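Local atomic coordinates of branched-chain phosphotransacylase (Enterococcus faecalis, PDB entry 1YCO), a protein that probably transfers acyl groups between coenzyme A and phosphate. Residues A[2-13]-A[69-78]. Numbering follows the deposited sequence.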
loop_
_atom_site.group_PDB
_atom_site.type_symbol
_atom_site.label_atom_id
_atom_site.label_comp_id
_atom_site.label_asym_id
_atom_site.label_seq_id
_atom_site.Cartn_x
_atom_site.Cartn_y
_atom_site.Cartn_z
ATOM N N ILE A 2 24.480 1.966 26.002
ATOM C CA ILE A 2 23.546 1.041 25.375
ATOM C C ILE A 2 24.222 -0.220 24.860
ATOM O O ILE A 2 25.099 -0.158 24.004
ATOM C CB ILE A 2 22.802 1.732 24.204
ATOM C CG1 ILE A 2 21.864 2.800 24.762
ATOM C CG2 ILE A 2 22.057 0.695 23.359
ATOM C CD1 ILE A 2 21.083 3.552 23.717
ATOM N N THR A 3 23.801 -1.361 25.392
ATOM C CA THR A 3 24.338 -2.644 24.973
ATOM C C THR A 3 23.303 -3.311 24.059
ATOM O O THR A 3 22.106 -3.278 24.346
ATOM C CB THR A 3 24.613 -3.568 26.198
ATOM O OG1 THR A 3 25.579 -2.951 27.053
ATOM C CG2 THR A 3 25.138 -4.926 25.753
ATOM N N VAL A 4 23.763 -3.898 22.959
ATOM C CA VAL A 4 22.871 -4.576 22.027
ATOM C C VAL A 4 23.182 -6.078 21.934
ATOM O O VAL A 4 24.335 -6.498 21.753
ATOM C CB VAL A 4 22.955 -3.965 20.596
ATOM C CG1 VAL A 4 21.923 -4.619 19.695
ATOM C CG2 VAL A 4 22.722 -2.459 20.637
ATOM N N SER A 5 22.136 -6.885 22.057
ATOM C CA SER A 5 22.253 -8.333 21.988
ATOM C C SER A 5 21.846 -8.800 20.586
ATOM O O SER A 5 20.767 -8.473 20.105
ATOM C CB SER A 5 21.349 -8.948 23.061
ATOM O OG SER A 5 21.299 -10.357 22.995
ATOM N N ILE A 6 22.706 -9.570 19.930
ATOM C CA ILE A 6 22.406 -10.032 18.577
ATOM C C ILE A 6 22.326 -11.548 18.457
ATOM O O ILE A 6 23.302 -12.259 18.718
ATOM C CB ILE A 6 23.462 -9.519 17.581
ATOM C CG1 ILE A 6 23.622 -8.001 17.748
ATOM C CG2 ILE A 6 23.061 -9.893 16.150
ATOM C CD1 ILE A 6 24.516 -7.344 16.738
ATOM N N ALA A 7 21.162 -12.038 18.043
ATOM C CA ALA A 7 20.944 -13.469 17.873
ATOM C C ALA A 7 21.376 -13.900 16.473
ATOM O O ALA A 7 20.689 -13.628 15.485
ATOM C CB ALA A 7 19.472 -13.810 18.105
ATOM N N GLY A 8 22.520 -14.572 16.403
ATOM C CA GLY A 8 23.040 -15.019 15.130
ATOM C C GLY A 8 23.661 -13.848 14.398
ATOM O O GLY A 8 23.429 -13.655 13.205
ATOM N N GLY A 9 24.461 -13.067 15.115
ATOM C CA GLY A 9 25.084 -11.900 14.515
ATOM C C GLY A 9 26.510 -12.065 14.029
ATOM O O GLY A 9 27.107 -11.114 13.533
ATOM N N SER A 10 27.073 -13.259 14.166
ATOM C CA SER A 10 28.441 -13.453 13.709
ATOM C C SER A 10 28.456 -13.668 12.198
ATOM O O SER A 10 28.827 -14.738 11.717
ATOM C CB SER A 10 29.077 -14.640 14.418
ATOM O OG SER A 10 30.455 -14.703 14.106
ATOM N N GLN A 11 28.066 -12.632 11.460
ATOM C CA GLN A 11 27.999 -12.693 10.005
ATOM C C GLN A 11 28.617 -11.452 9.360
ATOM O O GLN A 11 28.495 -10.345 9.886
ATOM C CB GLN A 11 26.539 -12.811 9.578
ATOM C CG GLN A 11 25.756 -13.835 10.383
ATOM C CD GLN A 11 26.144 -15.268 10.057
ATOM O OE1 GLN A 11 25.631 -16.213 10.657
ATOM N NE2 GLN A 11 27.049 -15.435 9.103
ATOM N N PRO A 12 29.276 -11.615 8.199
ATOM C CA PRO A 12 29.888 -10.447 7.552
ATOM C C PRO A 12 28.877 -9.331 7.277
ATOM O O PRO A 12 29.241 -8.155 7.185
ATOM C CB PRO A 12 30.505 -11.037 6.282
ATOM C CG PRO A 12 29.585 -12.164 5.949
ATOM C CD PRO A 12 29.315 -12.792 7.310
ATOM N N GLU A 13 27.606 -9.710 7.164
ATOM C CA GLU A 13 26.534 -8.744 6.931
ATOM C C GLU A 13 26.294 -7.958 8.231
ATOM O O GLU A 13 26.139 -6.734 8.211
ATOM C CB GLU A 13 25.245 -9.459 6.524
ATOM C CG GLU A 13 25.406 -10.496 5.414
ATOM C CD GLU A 13 25.743 -11.881 5.941
ATOM O OE1 GLU A 13 25.109 -12.305 6.934
ATOM O OE2 GLU A 13 26.624 -12.550 5.349
ATOM N N GLN A 69 20.453 -5.997 31.262
ATOM C CA GLN A 69 21.765 -6.381 30.759
ATOM C C GLN A 69 21.922 -5.820 29.346
ATOM O O GLN A 69 22.988 -5.324 28.972
ATOM C CB GLN A 69 21.893 -7.905 30.748
ATOM C CG GLN A 69 23.311 -8.413 30.937
ATOM C CD GLN A 69 23.699 -8.545 32.399
ATOM O OE1 GLN A 69 23.209 -9.426 33.104
ATOM N NE2 GLN A 69 24.581 -7.668 32.859
ATOM N N ALA A 70 20.850 -5.905 28.566
ATOM C CA ALA A 70 20.839 -5.378 27.205
ATOM C C ALA A 70 19.584 -4.524 27.089
ATOM O O ALA A 70 18.573 -4.817 27.728
ATOM C CB ALA A 70 20.822 -6.519 26.187
ATOM N N GLN A 71 19.666 -3.465 26.285
ATOM C CA GLN A 71 18.562 -2.523 26.088
ATOM C C GLN A 71 17.874 -2.684 24.734
ATOM O O GLN A 71 16.813 -2.107 24.493
ATOM C CB GLN A 71 19.067 -1.078 26.200
ATOM C CG GLN A 71 19.574 -0.675 27.566
ATOM C CD GLN A 71 20.769 -1.500 28.031
ATOM O OE1 GLN A 71 21.845 -1.484 27.418
ATOM N NE2 GLN A 71 20.576 -2.241 29.116
ATOM N N ILE A 72 18.496 -3.440 23.839
ATOM C CA ILE A 72 17.917 -3.663 22.524
ATOM C C ILE A 72 18.232 -5.070 22.033
ATOM O O ILE A 72 19.350 -5.559 22.192
ATOM C CB ILE A 72 18.459 -2.659 21.481
ATOM C CG1 ILE A 72 18.071 -1.229 21.871
ATOM C CG2 ILE A 72 17.899 -2.986 20.105
ATOM C CD1 ILE A 72 18.787 -0.160 21.050
ATOM N N LEU A 73 17.238 -5.721 21.452
ATOM C CA LEU A 73 17.414 -7.054 20.915
ATOM C C LEU A 73 17.408 -6.937 19.391
ATOM O O LEU A 73 16.585 -6.215 18.824
ATOM C CB LEU A 73 16.273 -7.962 21.375
ATOM C CG LEU A 73 16.366 -9.422 20.928
ATOM C CD1 LEU A 73 17.625 -10.049 21.520
ATOM C CD2 LEU A 73 15.136 -10.173 21.379
ATOM N N LEU A 74 18.327 -7.642 18.738
ATOM C CA LEU A 74 18.425 -7.597 17.289
ATOM C C LEU A 74 18.596 -8.991 16.692
ATOM O O LEU A 74 19.498 -9.739 17.070
ATOM C CB LEU A 74 19.594 -6.695 16.882
ATOM C CG LEU A 74 19.800 -6.372 15.401
ATOM C CD1 LEU A 74 20.489 -5.016 15.268
ATOM C CD2 LEU A 74 20.635 -7.468 14.735
ATOM N N LYS A 75 17.720 -9.329 15.752
ATOM C CA LYS A 75 17.744 -10.630 15.105
ATOM C C LYS A 75 18.689 -10.709 13.912
ATOM O O LYS A 75 18.387 -10.185 12.833
ATOM C CB LYS A 75 16.338 -11.013 14.643
ATOM C CG LYS A 75 16.255 -12.410 14.049
ATOM C CD LYS A 75 14.903 -12.676 13.428
ATOM C CE LYS A 75 14.890 -12.317 11.959
ATOM N NZ LYS A 75 15.791 -13.204 11.165
ATOM N N GLY A 76 19.827 -11.371 14.108
ATOM C CA GLY A 76 20.790 -11.540 13.032
ATOM C C GLY A 76 20.281 -12.645 12.125
ATOM O O GLY A 76 19.147 -12.577 11.653
ATOM N N ILE A 77 21.099 -13.667 11.883
ATOM C CA ILE A 77 20.678 -14.783 11.032
ATOM C C ILE A 77 20.141 -15.932 11.895
ATOM O O ILE A 77 20.905 -16.698 12.472
ATOM C CB ILE A 77 21.843 -15.281 10.152
ATOM C CG1 ILE A 77 22.270 -14.171 9.195
ATOM C CG2 ILE A 77 21.415 -16.516 9.353
ATOM C CD1 ILE A 77 23.405 -14.565 8.269
ATOM N N ILE A 78 18.819 -16.030 11.977
ATOM C CA ILE A 78 18.157 -17.058 12.770
ATOM C C ILE A 78 16.659 -17.004 12.479
ATOM O O ILE A 78 16.115 -15.929 12.233
ATOM C CB ILE A 78 18.391 -16.826 14.295
ATOM C CG1 ILE A 78 17.592 -17.843 15.112
ATOM C CG2 ILE A 78 17.979 -15.407 14.675
ATOM C CD1 ILE A 78 17.854 -17.762 16.606
#
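Gln71 meets Thr3 by folding back on itself: with CG set beside its own backbone N (chi1 -65°) and a second bend at chi2 (61°), its amide oxygen OE1 stands in for a main-chain carbonyl. Gln71 OE1 accepts the N-H of Thr3 at 2.8 Å, almost straight, while Gln71 N donates to Thr3 O at 3.1 Å, so both backbone polar atoms of Thr3 are gripped by one residue. Further along, strands 2-7 and 72-75 illustrate parallel pairing: Ser5 N binds Ile72 O, Ser5 O receives Leu74 N at 2.9 Å, and Ala7 N returns to Leu74 O. Side chains alternate accordingly. Ile6 CG2 and Leu74 CD2 lie alongside each other, 3.7 Å apart, on the face shared with Val4, whereas Ser5 and Ala7 occupy the other. Beyond the strands, Ile77 N reaches Gly8 O at 2.7 Å, approaching 34° off the carbonyl plane, and Ala7 CB packs on Ile78 CG2. In the five-stranded parallel sheet, strand 2-7 is central, flanked by 29-35 and 72-75; helix 54-66 packs against Ala7, Ala70 and Ile78, and helix 259-274 touches Ile2 and Ile72.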